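Local coordinates for putative glutathione-regulated potassium-efflux system protein KefB (Vibrio parahaemolyticus RIMD 2210633, PDB 3C85), which is probably a potassium-efflux antiporter of the CPA2 family, of which the nucleotide-binding TrkA domain is the part present here, at the interface of chains A and B. Coordinates in Å, arbitrary orientation; residue numbers count along the deposited sequence, not the author numbering. Chains: chain A/B, Putative glutathione-regulated potassium-efflux system protein KefB.

The interface of chains A and B. Residues chain A 160-161, 165, 168-169; chain B 49, 53-54, 57-58.
Helix-to-helix packing across a two-fold axis joins two copies of the TrkA (RCK-type) domain: helix 159-175 of chain A lies along helix 49-62 of chain B, which begins within the Rossmann GxGxxG motif that includes B:Arg49. Each copy's C-terminal helix 159-175 thus packs on the partner's domain, which would fit the dimers of such regulatory domains, although the crystal alone does not prove the dimer in the full transporter. Small residues bring the backbones close, with B:Gly53 C 3.6 Å from A:Ser165 N. A:Ala168 points its methyl end-on at the partner helix, CB lying 3.8 Å from B:Ala54 CA and also touching the branch point CG of B:Leu58. B:Glu57 has more of its own surface hidden than any other residue of the patch. Its CG, anti to the backbone N (chi1 -180°), passes alongside A:Ala168 and approaches A:Ser165 O; a bend at chi2 (64°) turns the carboxylate toward the serine hydroxyl. That OG, also anti to its N (chi1 168°), makes a weak bond to B:Glu57 OE1 at 3.4 Å. A water bridges B:Glu57 OE1 (2.7 Å) and A:Ser165 OG (3.1 Å), probably supporting this weak bond. A:Arg169 NE stays 5.5 Å from B:Glu57 OE2, so any attraction is probably long-range. Near the helix starts, A:Tyr160 meets B:Arg49 through the CB atoms, 3.6 Å apart, not through ring or guanidinium. A second water, 2.8 Å from B:Arg49 O, joins this carbonyl to A:Ser161 OG.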
ATOM      1  N   TYR A 160      -2.430  -0.216  -4.664  1.00 19.95           N
ATOM      2  CA  TYR A 160      -3.181   0.903  -4.049  1.00 20.30           C
ATOM      3  C   TYR A 160      -4.131   0.458  -2.939  1.00 19.89           C
ATOM      4  O   TYR A 160      -4.272   1.164  -1.974  1.00 18.94           O
ATOM      5  CB  TYR A 160      -3.903   1.722  -5.130  1.00 22.03           C
ATOM      6  CG  TYR A 160      -2.871   2.169  -6.126  1.00 23.39           C
ATOM      7  CD1 TYR A 160      -1.990   3.222  -5.819  1.00 24.49           C
ATOM      8  CD2 TYR A 160      -2.734   1.507  -7.336  1.00 23.95           C
ATOM      9  CE1 TYR A 160      -0.999   3.593  -6.700  1.00 25.35           C
ATOM     10  CE2 TYR A 160      -1.748   1.882  -8.244  1.00 28.84           C
ATOM     11  CZ  TYR A 160      -0.890   2.910  -7.908  1.00 28.35           C
ATOM     12  OH  TYR A 160       0.067   3.236  -8.804  1.00 30.16           O
ATOM     13  N   SER A 161      -4.740  -0.722  -3.070  1.00 18.90           N
ATOM     14  CA  SER A 161      -5.532  -1.297  -1.973  1.00 19.10           C
ATOM     15  C   SER A 161      -4.687  -1.533  -0.745  1.00 18.67           C
ATOM     16  O   SER A 161      -5.079  -1.192   0.376  1.00 19.26           O
ATOM     17  CB  SER A 161      -6.166  -2.628  -2.418  1.00 19.14           C
ATOM     18  OG  SER A 161      -7.024  -2.400  -3.534  1.00 20.75           O
ATOM     19  N   SER A 165      -4.901   0.201   3.012  1.00 22.45           N
ATOM     20  CA  SER A 165      -4.942  -0.659   4.214  1.00 23.55           C
ATOM     21  C   SER A 165      -3.848  -0.305   5.242  1.00 24.56           C
ATOM     22  O   SER A 165      -4.136  -0.074   6.444  1.00 25.39           O
ATOM     23  CB  SER A 165      -4.804  -2.145   3.786  1.00 25.08           C
ATOM     24  OG  SER A 165      -4.557  -2.926   4.945  1.00 30.12           O
ATOM     25  N   ALA A 168      -4.324   3.303   6.798  1.00 22.76           N
ATOM     26  CA  ALA A 168      -5.271   3.342   7.885  1.00 24.33           C
ATOM     27  C   ALA A 168      -4.684   2.694   9.145  1.00 25.24           C
ATOM     28  O   ALA A 168      -4.725   3.269  10.235  1.00 25.49           O
ATOM     29  CB  ALA A 168      -6.605   2.664   7.440  1.00 24.73           C
ATOM     30  N   ARG A 169      -4.107   1.514   8.983  1.00 26.62           N
ATOM     31  CA  ARG A 169      -3.405   0.829  10.073  1.00 28.16           C
ATOM     32  C   ARG A 169      -2.340   1.706  10.796  1.00 28.52           C
ATOM     33  O   ARG A 169      -2.345   1.843  12.052  1.00 27.82           O
ATOM     34  CB  ARG A 169      -2.850  -0.503   9.536  1.00 28.49           C
ATOM     35  CG  ARG A 169      -2.339  -1.409  10.582  1.00 32.96           C
ATOM     36  CD  ARG A 169      -2.011  -2.782  10.031  1.00 35.95           C
ATOM     37  NE  ARG A 169      -1.329  -3.478  11.111  1.00 41.92           N
ATOM     38  CZ  ARG A 169      -0.025  -3.382  11.310  1.00 42.29           C
ATOM     39  NH1 ARG A 169       0.720  -2.675  10.451  1.00 43.79           N
ATOM     40  NH2 ARG A 169       0.534  -4.015  12.337  1.00 44.74           N
TER
ATOM     41  N   ARG B  49      -8.831   3.154  -5.180  1.00 19.46           N
ATOM     42  CA  ARG B  49      -8.359   1.933  -4.471  1.00 20.17           C
ATOM     43  C   ARG B  49      -7.722   2.233  -3.114  1.00 18.39           C
ATOM     44  O   ARG B  49      -7.877   1.469  -2.155  1.00 19.32           O
ATOM     45  CB  ARG B  49      -7.466   1.045  -5.367  1.00 18.57           C
ATOM     46  CG  ARG B  49      -8.269   0.524  -6.557  1.00 22.44           C
ATOM     47  CD  ARG B  49      -7.547  -0.539  -7.393  1.00 23.59           C
ATOM     48  NE  ARG B  49      -8.512  -1.167  -8.297  1.00 30.36           N
ATOM     49  CZ  ARG B  49      -8.760  -0.779  -9.541  1.00 34.41           C
ATOM     50  NH1 ARG B  49      -8.073   0.216 -10.101  1.00 36.81           N
ATOM     51  NH2 ARG B  49      -9.700  -1.415 -10.238  1.00 32.97           N
ATOM     52  N   GLY B  53      -9.233   0.894   0.367  1.00 20.31           N
ATOM     53  CA  GLY B  53      -8.393   0.041   1.239  1.00 20.48           C
ATOM     54  C   GLY B  53      -8.443   0.551   2.669  1.00 21.08           C
ATOM     55  O   GLY B  53      -8.614  -0.228   3.623  1.00 20.86           O
ATOM     56  N   ALA B  54      -8.326   1.870   2.819  1.00 19.84           N
ATOM     57  CA  ALA B  54      -8.418   2.500   4.157  1.00 20.00           C
ATOM     58  C   ALA B  54      -9.791   2.327   4.773  1.00 20.54           C
ATOM     59  O   ALA B  54      -9.886   2.030   5.971  1.00 20.58           O
ATOM     60  CB  ALA B  54      -8.046   3.957   4.086  1.00 21.04           C
ATOM     61  N   GLU B  57     -10.230  -1.279   6.080  1.00 24.98           N
ATOM     62  CA  GLU B  57      -9.422  -1.513   7.292  1.00 25.72           C
ATOM     63  C   GLU B  57     -10.071  -0.890   8.555  1.00 26.29           C
ATOM     64  O   GLU B  57     -10.152  -1.518   9.618  1.00 25.17           O
ATOM     65  CB  GLU B  57      -8.006  -0.952   7.053  1.00 26.04           C
ATOM     66  CG  GLU B  57      -7.014  -1.123   8.249  1.00 30.57           C
ATOM     67  CD  GLU B  57      -6.736  -2.569   8.545  1.00 37.20           C
ATOM     68  OE1 GLU B  57      -6.637  -3.363   7.584  1.00 39.95           O
ATOM     69  OE2 GLU B  57      -6.612  -2.918   9.737  1.00 42.45           O
ATOM     70  N   LEU B  58     -10.524   0.348   8.433  1.00 25.93           N
ATOM     71  CA  LEU B  58     -11.194   1.022   9.524  1.00 26.67           C
ATOM     72  C   LEU B  58     -12.495   0.309   9.906  1.00 27.21           C
ATOM     73  O   LEU B  58     -12.791   0.182  11.094  1.00 26.94           O
ATOM     74  CB  LEU B  58     -11.444   2.503   9.188  1.00 26.51           C
ATOM     75  CG  LEU B  58     -10.195   3.393   9.050  1.00 25.41           C
ATOM     76  CD1 LEU B  58     -10.579   4.773   8.510  1.00 25.00           C
ATOM     77  CD2 LEU B  58      -9.429   3.560  10.369  1.00 25.24           C
TER
HETATM   78  O   HOH W   1      -9.103  -1.026  -2.597  1.00 23.17           O
HETATM   79  O   HOH W   2      -7.273  -4.486   5.229  1.00 54.79           O